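Local coordinates for protein acyl-coenzyme A oxidase (Caenorhabditis elegans, PDB 5K3J) that catalyses the FAD-dependent desaturation of ascaroside-CoA side chains in the first step of peroxisomal beta-oxidation, shaping the pheromones that regulate nematode development and behaviour, at residues L176-T180 / T181-K185; L256-P259 / R260-L264; M296-E299 / Q300-L304; H394-G397 / E398-Q402. All coordinates share one frame; numbering follows the deposited sequence.

Contact 1. Residues L176-T180 / T181-K185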
# COMPACT_ATOMS: atom_id res chain seq x y z
N LEU A 176 33.57 -21.50 -5.92
CA LEU A 176 32.55 -20.50 -5.59
C LEU A 176 32.41 -20.40 -4.09
O LEU A 176 32.11 -21.39 -3.43
CB LEU A 176 31.20 -20.88 -6.23
CG LEU A 176 30.90 -20.48 -7.67
CD1 LEU A 176 32.12 -20.62 -8.56
CD2 LEU A 176 29.77 -21.34 -8.19
N HIS A 177 32.62 -19.20 -3.54
CA HIS A 177 32.60 -19.06 -2.08
C HIS A 177 31.71 -17.94 -1.56
O HIS A 177 31.66 -16.84 -2.11
CB HIS A 177 34.02 -18.84 -1.56
CG HIS A 177 34.16 -19.09 -0.10
ND1 HIS A 177 33.72 -20.26 0.49
CD2 HIS A 177 34.64 -18.32 0.90
CE1 HIS A 177 33.95 -20.20 1.79
NE2 HIS A 177 34.51 -19.04 2.07
N THR A 178 31.01 -18.25 -0.47
CA THR A 178 30.30 -17.26 0.32
C THR A 178 31.10 -16.99 1.60
O THR A 178 30.97 -17.72 2.58
CB THR A 178 28.88 -17.74 0.68
OG1 THR A 178 28.18 -18.11 -0.52
CG2 THR A 178 28.12 -16.65 1.39
N PRO A 179 31.94 -15.94 1.58
CA PRO A 179 32.85 -15.65 2.70
C PRO A 179 32.13 -15.14 3.93
O PRO A 179 32.42 -15.59 5.04
CB PRO A 179 33.77 -14.58 2.13
CG PRO A 179 32.95 -13.90 1.09
CD PRO A 179 32.11 -14.99 0.47
N THR A 180 31.21 -14.20 3.75
CA THR A 180 30.55 -13.57 4.88
C THR A 180 29.07 -13.94 4.92
O THR A 180 28.54 -14.52 3.97
CB THR A 180 30.70 -12.04 4.84
OG1 THR A 180 30.28 -11.55 3.57
CG2 THR A 180 32.16 -11.66 5.07
N THR A 181 28.42 -13.61 6.03
CA THR A 181 27.00 -13.86 6.19
C THR A 181 26.21 -12.97 5.24
O THR A 181 25.20 -13.38 4.68
CB THR A 181 26.56 -13.63 7.66
OG1 THR A 181 26.95 -14.76 8.47
CG2 THR A 181 25.05 -13.47 7.75
N THR A 182 26.70 -11.75 5.04
CA THR A 182 26.06 -10.83 4.11
C THR A 182 26.26 -11.28 2.67
O THR A 182 25.46 -10.97 1.80
CB THR A 182 26.61 -9.41 4.27
OG1 THR A 182 28.04 -9.45 4.24
CG2 THR A 182 26.15 -8.81 5.59
N ALA A 183 27.32 -12.05 2.44
CA ALA A 183 27.64 -12.55 1.11
C ALA A 183 26.62 -13.60 0.66
O ALA A 183 26.54 -13.93 -0.52
CB ALA A 183 29.04 -13.14 1.07
N LEU A 184 25.87 -14.13 1.62
CA LEU A 184 24.80 -15.08 1.34
C LEU A 184 23.86 -14.51 0.29
O LEU A 184 23.41 -13.38 0.41
CB LEU A 184 24.00 -15.39 2.61
CG LEU A 184 24.59 -16.25 3.73
CD1 LEU A 184 23.67 -16.21 4.95
CD2 LEU A 184 24.78 -17.66 3.27
N LYS A 185 23.58 -15.31 -0.74
CA LYS A 185 22.49 -14.97 -1.65
C LYS A 185 21.23 -14.83 -0.83
O LYS A 185 21.04 -15.54 0.16
CB LYS A 185 22.33 -16.04 -2.74
CG LYS A 185 23.52 -16.14 -3.67
CD LYS A 185 23.96 -14.76 -4.13
CE LYS A 185 25.04 -14.83 -5.19
NZ LYS A 185 25.47 -13.47 -5.61

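Contact 2. Residues L256-P259 / R260-L264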
# COMPACT_ATOMS: atom_id res chain seq x y z
N LEU A 256 32.64 -24.27 -3.11
CA LEU A 256 31.94 -25.19 -4.01
C LEU A 256 32.62 -25.20 -5.38
O LEU A 256 32.81 -24.16 -5.99
CB LEU A 256 30.47 -24.78 -4.12
CG LEU A 256 29.40 -25.73 -4.64
CD1 LEU A 256 29.46 -25.87 -6.16
CD2 LEU A 256 29.52 -27.08 -3.97
N ARG A 257 32.98 -26.39 -5.85
CA ARG A 257 33.69 -26.51 -7.11
C ARG A 257 32.78 -26.94 -8.25
O ARG A 257 32.11 -27.97 -8.18
CB ARG A 257 34.86 -27.49 -6.99
CG ARG A 257 36.04 -26.92 -6.22
CD ARG A 257 37.18 -27.93 -6.11
NE ARG A 257 38.30 -27.41 -5.33
CZ ARG A 257 39.37 -26.81 -5.86
NH1 ARG A 257 39.47 -26.66 -7.17
NH2 ARG A 257 40.34 -26.37 -5.07
N VAL A 258 32.77 -26.13 -9.31
CA VAL A 258 32.05 -26.46 -10.53
C VAL A 258 33.01 -26.39 -11.71
O VAL A 258 33.96 -25.60 -11.70
CB VAL A 258 30.85 -25.51 -10.76
CG1 VAL A 258 29.80 -25.71 -9.69
CG2 VAL A 258 31.31 -24.05 -10.80
N PRO A 259 32.80 -27.24 -12.72
CA PRO A 259 33.59 -27.23 -13.95
C PRO A 259 33.67 -25.85 -14.60
O PRO A 259 32.75 -25.05 -14.45
CB PRO A 259 32.84 -28.21 -14.86
CG PRO A 259 32.20 -29.15 -13.92
CD PRO A 259 31.84 -28.36 -12.69
N ARG A 260 34.78 -25.59 -15.29
CA ARG A 260 34.98 -24.36 -16.05
C ARG A 260 33.80 -24.07 -16.98
O ARG A 260 33.46 -22.91 -17.23
CB ARG A 260 36.27 -24.45 -16.86
CG ARG A 260 36.52 -23.27 -17.79
CD ARG A 260 37.69 -23.54 -18.71
NE ARG A 260 37.40 -24.62 -19.65
CZ ARG A 260 36.90 -24.44 -20.87
NH1 ARG A 260 36.64 -23.21 -21.31
NH2 ARG A 260 36.67 -25.48 -21.66
N THR A 261 33.16 -25.13 -17.45
CA THR A 261 32.05 -25.03 -18.39
C THR A 261 30.69 -24.93 -17.70
O THR A 261 29.64 -25.08 -18.34
CB THR A 261 32.03 -26.24 -19.34
OG1 THR A 261 32.06 -27.45 -18.57
CG2 THR A 261 33.25 -26.19 -20.25
N ASN A 262 30.70 -24.68 -16.39
CA ASN A 262 29.48 -24.33 -15.68
C ASN A 262 29.37 -22.82 -15.62
O ASN A 262 28.36 -22.27 -15.17
CB ASN A 262 29.46 -24.95 -14.28
CG ASN A 262 28.99 -26.39 -14.30
OD1 ASN A 262 29.25 -27.13 -15.25
ND2 ASN A 262 28.27 -26.80 -13.26
N LEU A 263 30.43 -22.16 -16.09
CA LEU A 263 30.38 -20.74 -16.38
C LEU A 263 29.63 -20.52 -17.68
O LEU A 263 30.02 -21.04 -18.73
CB LEU A 263 31.79 -20.15 -16.48
CG LEU A 263 31.90 -18.73 -17.06
CD1 LEU A 263 31.22 -17.72 -16.16
CD2 LEU A 263 33.35 -18.34 -17.29
N LEU A 264 28.55 -19.75 -17.61
CA LEU A 264 27.78 -19.44 -18.80
C LEU A 264 28.62 -18.66 -19.79
O LEU A 264 28.90 -17.48 -19.60
CB LEU A 264 26.52 -18.64 -18.46
CG LEU A 264 25.41 -19.39 -17.72
CD1 LEU A 264 24.07 -18.72 -18.01
CD2 LEU A 264 25.40 -20.88 -18.08

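Contact 3. Residues M296-E299 / Q300-L304. With 6QA (~{S}-[2-[3-[[(2~{R})-4-[[[(2~{R},3~{S},4~{R},5~{R})-5-(6-aminopurin-9-yl)-4-oxidanyl-3-phosphonooxy-oxolan-2-yl]methoxy-oxidanyl-phosphoryl]oxy-oxidanyl-phosphoryl]oxy-3,3-dimethyl-2-oxidanyl-butanoyl]amino]propanoylamino]ethyl] 5-[(2~{R},3~{R},5~{R},6~{S})-6-methyl-3,5-bis(oxidanyl)oxan-2-yl]oxypentanethioate), chain E.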
# COMPACT_ATOMS: atom_id res chain seq x y z
N MET A 296 7.08 -5.67 -17.50
CA MET A 296 6.17 -5.34 -16.40
C MET A 296 5.30 -4.11 -16.63
O MET A 296 4.45 -3.80 -15.81
CB MET A 296 6.95 -5.18 -15.09
CG MET A 296 8.32 -4.55 -15.22
SD MET A 296 9.22 -4.67 -13.67
CE MET A 296 8.08 -3.83 -12.57
N ALA A 297 5.49 -3.41 -17.74
CA ALA A 297 4.52 -2.40 -18.13
C ALA A 297 3.23 -3.11 -18.49
O ALA A 297 2.13 -2.68 -18.11
CB ALA A 297 5.03 -1.55 -19.29
N MET A 298 3.37 -4.22 -19.21
CA MET A 298 2.26 -5.10 -19.54
C MET A 298 1.64 -5.71 -18.29
O MET A 298 0.43 -5.67 -18.10
CB MET A 298 2.75 -6.21 -20.47
CG MET A 298 1.73 -7.29 -20.73
SD MET A 298 0.36 -6.72 -21.73
CE MET A 298 1.22 -6.30 -23.24
N GLU A 299 2.50 -6.27 -17.44
CA GLU A 299 2.06 -7.03 -16.27
C GLU A 299 1.50 -6.13 -15.16
O GLU A 299 0.51 -6.47 -14.51
CB GLU A 299 3.22 -7.85 -15.72
CG GLU A 299 2.85 -8.74 -14.55
CD GLU A 299 4.07 -9.40 -13.92
OE1 GLU A 299 5.15 -8.78 -13.94
OE2 GLU A 299 3.94 -10.53 -13.41
N GLN A 300 2.14 -4.98 -14.94
CA GLN A 300 1.63 -4.02 -13.97
C GLN A 300 0.50 -3.22 -14.61
O GLN A 300 -0.08 -2.34 -13.99
CB GLN A 300 2.74 -3.09 -13.47
CG GLN A 300 3.87 -3.76 -12.72
CD GLN A 300 3.61 -3.88 -11.24
OE1 GLN A 300 2.86 -3.09 -10.67
NE2 GLN A 300 4.24 -4.86 -10.61
N GLY A 301 0.17 -3.57 -15.85
CA GLY A 301 -1.03 -3.07 -16.49
C GLY A 301 -2.19 -4.01 -16.23
O GLY A 301 -3.34 -3.58 -16.14
N LEU A 302 -1.89 -5.30 -16.07
CA LEU A 302 -2.93 -6.32 -15.92
C LEU A 302 -3.39 -6.53 -14.47
O LEU A 302 -4.59 -6.68 -14.23
CB LEU A 302 -2.45 -7.65 -16.51
CG LEU A 302 -2.39 -7.67 -18.04
CD1 LEU A 302 -1.70 -8.92 -18.57
CD2 LEU A 302 -3.80 -7.56 -18.62
N PHE A 303 -2.46 -6.54 -13.51
CA PHE A 303 -2.80 -6.53 -12.09
C PHE A 303 -3.81 -5.42 -11.79
O PHE A 303 -4.81 -5.62 -11.10
CB PHE A 303 -1.56 -6.28 -11.23
CG PHE A 303 -0.62 -7.44 -11.15
CD1 PHE A 303 -1.07 -8.74 -10.93
CD2 PHE A 303 0.75 -7.23 -11.26
CE1 PHE A 303 -0.17 -9.79 -10.84
CE2 PHE A 303 1.65 -8.27 -11.17
CZ PHE A 303 1.19 -9.55 -10.96
N LEU A 304 -3.51 -4.23 -12.31
CA LEU A 304 -4.31 -3.04 -12.11
C LEU A 304 -5.69 -3.22 -12.73
O LEU A 304 -6.69 -2.83 -12.14
CB LEU A 304 -3.62 -1.81 -12.71
CG LEU A 304 -4.27 -0.45 -12.50
CD1 LEU A 304 -4.65 -0.29 -11.05
CD2 LEU A 304 -3.32 0.65 -12.93
P26 6QA E . 26.61 -1.59 -12.09
P29 6QA E . 28.54 0.29 -13.45
P50 6QA E . 26.59 5.90 -17.19
O01 6QA E . 6.63 -9.93 -11.72
C02 6QA E . 7.82 -10.60 -12.21
C03 6QA E . 8.51 -11.05 -10.92
O04 6QA E . 9.79 -11.44 -11.14
C05 6QA E . 10.72 -10.42 -11.27
C06 6QA E . 11.80 -10.61 -10.16
C07 6QA E . 13.14 -10.10 -10.72
C08 6QA E . 14.28 -10.78 -9.97
C09 6QA E . 15.15 -9.79 -9.32
S10 6QA E . 16.97 -10.02 -9.71
C11 6QA E . 17.79 -8.52 -10.31
C12 6QA E . 17.06 -7.23 -10.06
N13 6QA E . 17.98 -6.33 -9.47
C14 6QA E . 18.37 -5.10 -10.14
C15 6QA E . 19.38 -4.12 -9.45
C16 6QA E . 20.60 -3.94 -10.41
N17 6QA E . 20.98 -2.52 -10.55
C18 6QA E . 22.36 -2.22 -10.95
C19 6QA E . 22.79 -0.76 -11.11
O20 6QA E . 21.76 0.07 -10.65
C21 6QA E . 23.11 -0.42 -12.59
C22 6QA E . 23.68 1.07 -12.50
C23 6QA E . 21.81 -0.55 -13.44
C24 6QA E . 24.18 -1.28 -13.26
O25 6QA E . 25.51 -0.77 -13.03
O27 6QA E . 26.17 -1.72 -10.62
O28 6QA E . 28.06 -0.69 -12.19
O30 6QA E . 29.70 -0.41 -14.15
O31 6QA E . 27.23 0.58 -14.46
C32 6QA E . 26.80 1.85 -14.77
C33 6QA E . 27.29 2.17 -16.24
O34 6QA E . 27.11 1.16 -17.01
C35 6QA E . 25.99 1.51 -18.13
N36 6QA E . 24.93 0.48 -18.08
C37 6QA E . 24.37 -0.01 -16.97
N38 6QA E . 23.46 -0.93 -17.26
C39 6QA E . 23.42 -1.06 -18.62
C40 6QA E . 24.36 -0.17 -19.14
N41 6QA E . 24.53 -0.10 -20.49
C42 6QA E . 23.80 -0.87 -21.30
N43 6QA E . 22.89 -1.75 -20.83
C44 6QA E . 22.67 -1.87 -19.52
N45 6QA E . 21.68 -2.82 -19.01
C46 6QA E . 25.54 2.70 -17.89
O47 6QA E . 25.63 3.55 -19.12
C48 6QA E . 26.41 3.31 -16.79
O49 6QA E . 27.21 4.33 -17.28
O51 6QA E . 27.45 6.71 -16.26
O52 6QA E . 25.14 5.87 -16.67
O53 6QA E . 26.58 6.51 -18.57
O54 6QA E . 29.01 1.61 -12.89
O55 6QA E . 26.86 -2.97 -12.66
O56 6QA E . 23.14 -3.11 -11.14
O57 6QA E . 17.96 -4.82 -11.22
O58 6QA E . 14.63 -8.95 -8.59
O59 6QA E . 7.81 -12.18 -10.32
C60 6QA E . 7.68 -13.28 -11.21
C61 6QA E . 7.02 -14.35 -10.37
C62 6QA E . 6.89 -12.87 -12.49
C63 6QA E . 7.48 -11.69 -13.14
O64 6QA E . 6.92 -13.99 -13.45
O HOH W 1 5.47 -6.72 -12.59

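Contact 4. Residues H394-G397 / E398-Q402. With ATP (adenosine-5'-triphosphate), chain D; ATP (adenosine-5'-triphosphate), chain H.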
# COMPACT_ATOMS: atom_id res chain seq x y z
N HIS A 394 4.78 2.16 -9.52
CA HIS A 394 4.42 3.14 -8.50
C HIS A 394 2.98 3.61 -8.67
O HIS A 394 2.21 3.64 -7.71
CB HIS A 394 5.38 4.33 -8.56
CG HIS A 394 4.97 5.48 -7.69
ND1 HIS A 394 4.95 5.42 -6.32
CD2 HIS A 394 4.56 6.74 -8.02
CE1 HIS A 394 4.55 6.58 -5.83
NE2 HIS A 394 4.30 7.39 -6.84
N GLU A 395 2.62 3.96 -9.90
CA GLU A 395 1.27 4.43 -10.21
C GLU A 395 0.26 3.29 -10.18
O GLU A 395 -0.90 3.49 -9.82
CB GLU A 395 1.23 5.14 -11.57
CG GLU A 395 2.03 6.43 -11.62
CD GLU A 395 1.99 7.10 -12.98
OE1 GLU A 395 1.42 6.49 -13.92
OE2 GLU A 395 2.52 8.23 -13.11
N THR A 396 0.69 2.09 -10.56
CA THR A 396 -0.15 0.90 -10.45
C THR A 396 -0.46 0.64 -8.98
O THR A 396 -1.55 0.18 -8.63
CB THR A 396 0.51 -0.35 -11.07
OG1 THR A 396 0.77 -0.11 -12.46
CG2 THR A 396 -0.39 -1.56 -10.94
N GLY A 397 0.51 0.95 -8.12
CA GLY A 397 0.34 0.82 -6.69
C GLY A 397 -0.77 1.71 -6.17
O GLY A 397 -1.75 1.21 -5.60
N GLU A 398 -0.63 3.01 -6.37
CA GLU A 398 -1.65 3.97 -5.97
C GLU A 398 -3.02 3.61 -6.54
O GLU A 398 -4.03 3.72 -5.85
CB GLU A 398 -1.27 5.38 -6.42
CG GLU A 398 -0.04 5.95 -5.74
CD GLU A 398 0.33 7.31 -6.30
OE1 GLU A 398 0.37 7.45 -7.54
OE2 GLU A 398 0.57 8.24 -5.50
N GLY A 399 -3.03 3.17 -7.79
CA GLY A 399 -4.26 2.79 -8.46
C GLY A 399 -4.97 1.64 -7.77
O GLY A 399 -6.18 1.68 -7.58
N ILE A 400 -4.21 0.62 -7.40
CA ILE A 400 -4.78 -0.60 -6.83
C ILE A 400 -5.34 -0.37 -5.42
O ILE A 400 -6.38 -0.92 -5.07
CB ILE A 400 -3.73 -1.74 -6.83
CG1 ILE A 400 -3.58 -2.29 -8.25
CG2 ILE A 400 -4.12 -2.87 -5.88
CD1 ILE A 400 -2.42 -3.23 -8.43
N GLU A 401 -4.66 0.44 -4.62
CA GLU A 401 -5.19 0.83 -3.31
C GLU A 401 -6.51 1.59 -3.47
O GLU A 401 -7.46 1.37 -2.71
CB GLU A 401 -4.19 1.69 -2.54
CG GLU A 401 -3.19 0.89 -1.71
CD GLU A 401 -3.87 -0.05 -0.72
OE1 GLU A 401 -3.79 0.21 0.50
OE2 GLU A 401 -4.48 -1.04 -1.17
N GLN A 402 -6.55 2.50 -4.44
CA GLN A 402 -7.76 3.27 -4.75
C GLN A 402 -8.89 2.32 -5.12
O GLN A 402 -10.04 2.53 -4.76
CB GLN A 402 -7.49 4.26 -5.89
CG GLN A 402 -6.69 5.48 -5.47
CD GLN A 402 -7.44 6.32 -4.45
OE1 GLN A 402 -8.66 6.40 -4.49
NE2 GLN A 402 -6.70 6.95 -3.54
PG ATP D . 6.47 15.31 -9.03
O1G ATP D . 7.55 15.67 -10.02
O2G ATP D . 6.52 16.11 -7.75
O3G ATP D . 5.09 15.18 -9.64
PB ATP D . 6.12 13.10 -7.34
O1B ATP D . 5.31 11.93 -7.85
O2B ATP D . 5.45 14.16 -6.49
O3B ATP D . 6.85 13.81 -8.59
PA ATP D . 8.23 13.48 -5.58
O1A ATP D . 9.66 13.54 -6.08
O2A ATP D . 7.45 14.75 -5.38
O3A ATP D . 7.39 12.51 -6.55
O5' ATP D . 8.22 12.65 -4.20
C5' ATP D . 6.98 12.29 -3.58
C4' ATP D . 7.16 10.89 -3.02
O4' ATP D . 6.79 9.90 -3.98
C3' ATP D . 8.62 10.68 -2.66
O3' ATP D . 8.73 10.29 -1.29
C2' ATP D . 9.08 9.56 -3.57
O2' ATP D . 9.91 8.63 -2.88
C1' ATP D . 7.80 8.90 -4.05
N9 ATP D . 7.93 8.39 -5.44
C8 ATP D . 7.85 9.14 -6.56
N7 ATP D . 8.00 8.38 -7.67
C5 ATP D . 8.17 7.11 -7.28
C6 ATP D . 8.39 5.81 -7.94
N6 ATP D . 8.45 5.70 -9.29
N1 ATP D . 8.52 4.72 -7.15
C2 ATP D . 8.46 4.81 -5.81
N3 ATP D . 8.27 5.96 -5.14
C4 ATP D . 8.12 7.12 -5.81
PG ATP H . -4.51 17.30 -5.03
O1G ATP H . -3.51 18.19 -5.72
O2G ATP H . -5.95 17.68 -5.28
O3G ATP H . -4.19 16.97 -3.59
PB ATP H . -4.55 15.81 -7.40
O1B ATP H . -3.43 14.96 -7.94
O2B ATP H . -4.74 17.22 -7.93
O3B ATP H . -4.40 15.89 -5.80
PA ATP H . -6.76 14.25 -6.49
O1A ATP H . -6.71 14.97 -5.17
O2A ATP H . -8.11 13.88 -7.06
O3A ATP H . -5.92 15.00 -7.64
O5' ATP H . -5.93 12.88 -6.32
C5' ATP H . -6.11 11.82 -7.26
C4' ATP H . -6.31 10.52 -6.50
O4' ATP H . -5.91 10.68 -5.14
C3' ATP H . -7.78 10.13 -6.50
O3' ATP H . -7.91 8.78 -6.96
C2' ATP H . -8.21 10.19 -5.05
O2' ATP H . -9.06 9.09 -4.74
C1' ATP H . -6.90 10.10 -4.28
N9 ATP H . -6.97 10.78 -2.96
C8 ATP H . -6.67 12.07 -2.68
N7 ATP H . -6.84 12.33 -1.36
C5 ATP H . -7.26 11.20 -0.77
C6 ATP H . -7.63 10.78 0.61
N6 ATP H . -7.58 11.65 1.64
N1 ATP H . -8.01 9.50 0.80
C2 ATP H . -8.06 8.62 -0.22
N3 ATP H . -7.74 8.93 -1.49
C4 ATP H . -7.34 10.18 -1.83

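Contact 1. Residues L176-T180 / T181-K185
Thr180 meets Ala183 with two oxygens at once. The backbone N of Ala183 lies 3.2 Å from Thr180 O and equally 3.2 Å from Thr180 OG1, but the N-H points squarely at neither acceptor (127° and 128°), and both bonds are weak. The hydroxyl comes within range because its torsion (chi1 53°) puts OG1 between the backbone N and the carbonyl carbon. Just beyond, a type I beta turn runs from Thr181 to Leu184, closed by Leu184 N to Thr181 O at 3.2 Å. This turn brings the methyl of Ala183 up to Pro179 and Thr178. It meets Pro179 at the CD atom, 3.6 Å from Ala183 CB.

Thr178 fills in from the strand side. Its CG2 lies 3.4 Å from Leu184 N and 3.6 Å from Ala183 CB, while the CD2 methyl of Leu184 is a looser neighbour at 4.0 Å from the same CG2. The Thr178 hydroxyl is turned to other work and bonds Leu253 N. Thr180 OG1 bonds Glu162 OE1 and Thr182 OG1 bonds Glu162 OE2, so one carboxylate holds both hydroxyls.

In the fold the bend is the connection that leaves strand 173-177, paired with strands 164-168 and 256-259, and leads into strand 185-189 of a second sheet. Its outer side packs against Tyr627 and Phe631 of the second subunit, under Thr182 and under Thr181 and Leu184.

Contact 2. Residues L256-P259 / R260-L264
Pro259 O accepts the backbone N-H of Asn262 at 2.8 Å, and this i to i+3 bond turns the chain as strand 256-259 ends. The N-H is well aimed (158°), yet the donor stands above the carbonyl plane, 56° out of it, in keeping with the 3-10 segment 260-262. A second, weak bond of the same spacing, Leu263 N to Arg260 O at 3.3 Å, carries the turn one residue further.

The side chain of Asn262 folds back along this turn onto the end of the strand. The amide crosses Pro259 and Val258 obliquely: OD1 is 3.8 Å from Pro259 CG, and ND2 comes to 3.8 Å from Val258 CB. CG lies anti to the carbonyl carbon and beside the backbone N (chi1 -83°), which swings the amide back over the strand residues. ND2 also bonds Met217 O, so one end of the amide is fixed by a partner on strand 210-219.

Arg260 leaves the turn in another direction. Its chain bends at the CG-CD bond and lays one guanidinium face on the methyl of its neighbour, Thr261 CG2 standing 3.7 Å above the plane toward the rim, while NH1 reaches Val270 O.

The across-turn contacts of the Asn262 side chain are thus van der Waals in kind, and directional bonding is left to the backbone and to outside carbonyls: the amide is placed by packing against Pro259 and Val258 and by the ND2 bond to Met217 O.

Contact 3. Residues M296-E299 / Q300-L304
Glu299 and Gln300 are joined through a water. The water donates to Glu299 OE1 and accepts from Gln300 NE2, 3.0 Å away, while NE2 has a further partner in Ala425 O. The same Glu299 OE1 takes a hydrogen bond from O01 of the bound ascaroside-CoA at 2.9 Å. O01 is the sugar hydroxyl on the carbon next to the one that carries the fatty side chain, so this carboxylate oxygen is gripped from two sources, ligand and water.

Along the helix backbone, Gln300 N to Met296 O (2.7 Å) and Phe303 N to Glu299 O (3.1 Å) are the sound i to i+4 bonds; the latter is nearly straight, 174° at the hydrogen. Between them Gly301 N and Leu302 N make only weak bonds, where the helix is kinked.

The Glu299 chain, with CG opposite the backbone N (chi1 -176°), runs out beside the ring of Phe303 and points the same way. CG rests 3.6 Å from Phe303 CE2, and the carboxylate and ring planes are only 24° apart. Phe303 in turn meets Tyr106 edge to face. Cutting Glu299 back to an alanine would remove the carboxylate, and O01 and the water would probably lose their acceptor and the Phe303 ring its neighbour at CE2. Farther round, Met298 SD touches Leu302 CD1 at 4.4 Å, and both residues pack on Ile353 of helix 343-363.

Both segments lie in the C-alpha1 domain of this acyl-CoA oxidase, and Glu299 faces the substrate pocket, where it is important for asc-omega-C5-CoA binding and specificity.

Contact 4. Residues H394-G397 / E398-Q402
Gly397 O takes a sound bond from Glu401 N and a weak one from Ile400 N, both of the next helical turn. Glu401 N, 3.2 Å away, is well aligned at 170° and approaches nearly along the C=O axis, whereas Ile400 N at 3.1 Å is poorly aimed (122°). Ile400 N has its better acceptor in Thr396 O, and Gly399 N to Glu395 O at 3.0 Å continues the alpha-helical pattern. On the flank facing helix 287-315, Thr396 CG2 and Ile400 CD1 lie side by side, 3.6 Å apart.

The two ends of 394-402 serve different nucleotides. Gln402 reads the ATP of chain H with both ends of its amide: NE2 donates to N3 at 3.0 Å, and OE1 accepts from O2' at 2.7 Å while also taking Arg341 NE. His394 faces the ATP of chain D instead. With CG opposite the backbone N (chi1 171°), its imidazole is laid over one face of the adenine, adenine C5 standing 3.6 Å above the imidazole plane, over the imidazole centre. A serine in its place would probably strip this face of the adenine of its flat cover and leave the base freer to shift.

The Glu398 carboxylate approaches the imidazole from the next turn, OE1 being 4.0 Å from His394 NE2; it makes no salt bridge but may favour a protonated ring. One helix thus holds base by packing at one end and base plus ribose by directional bonds at the other, in ATP sites that are built from both subunits.

In the fold
Contacts 1 and 2 are partly buried turns at the ends of neighbouring strands in the beta region, touching through Leu176 N and Leu256 O and through Leu176 and Val258. Contacts 3 and 4 are buried, helical and near the middle of the chain, their helices 287-315 and 379-405 packed together and the contact centres about 11 Å apart. There Gln300 O meets Thr396 OG1, and Leu304 lies on Thr396 and Ile400. Contacts 1 and 3 are far apart, about 34 Å between centres. Contact 1 adds threonine hydroxyls to weak bonds at Ala183 N, and contact 2 relies on one sound backbone bond and packing; in the helices, side chains also meet substrate (contact 3) and ATP (contact 4).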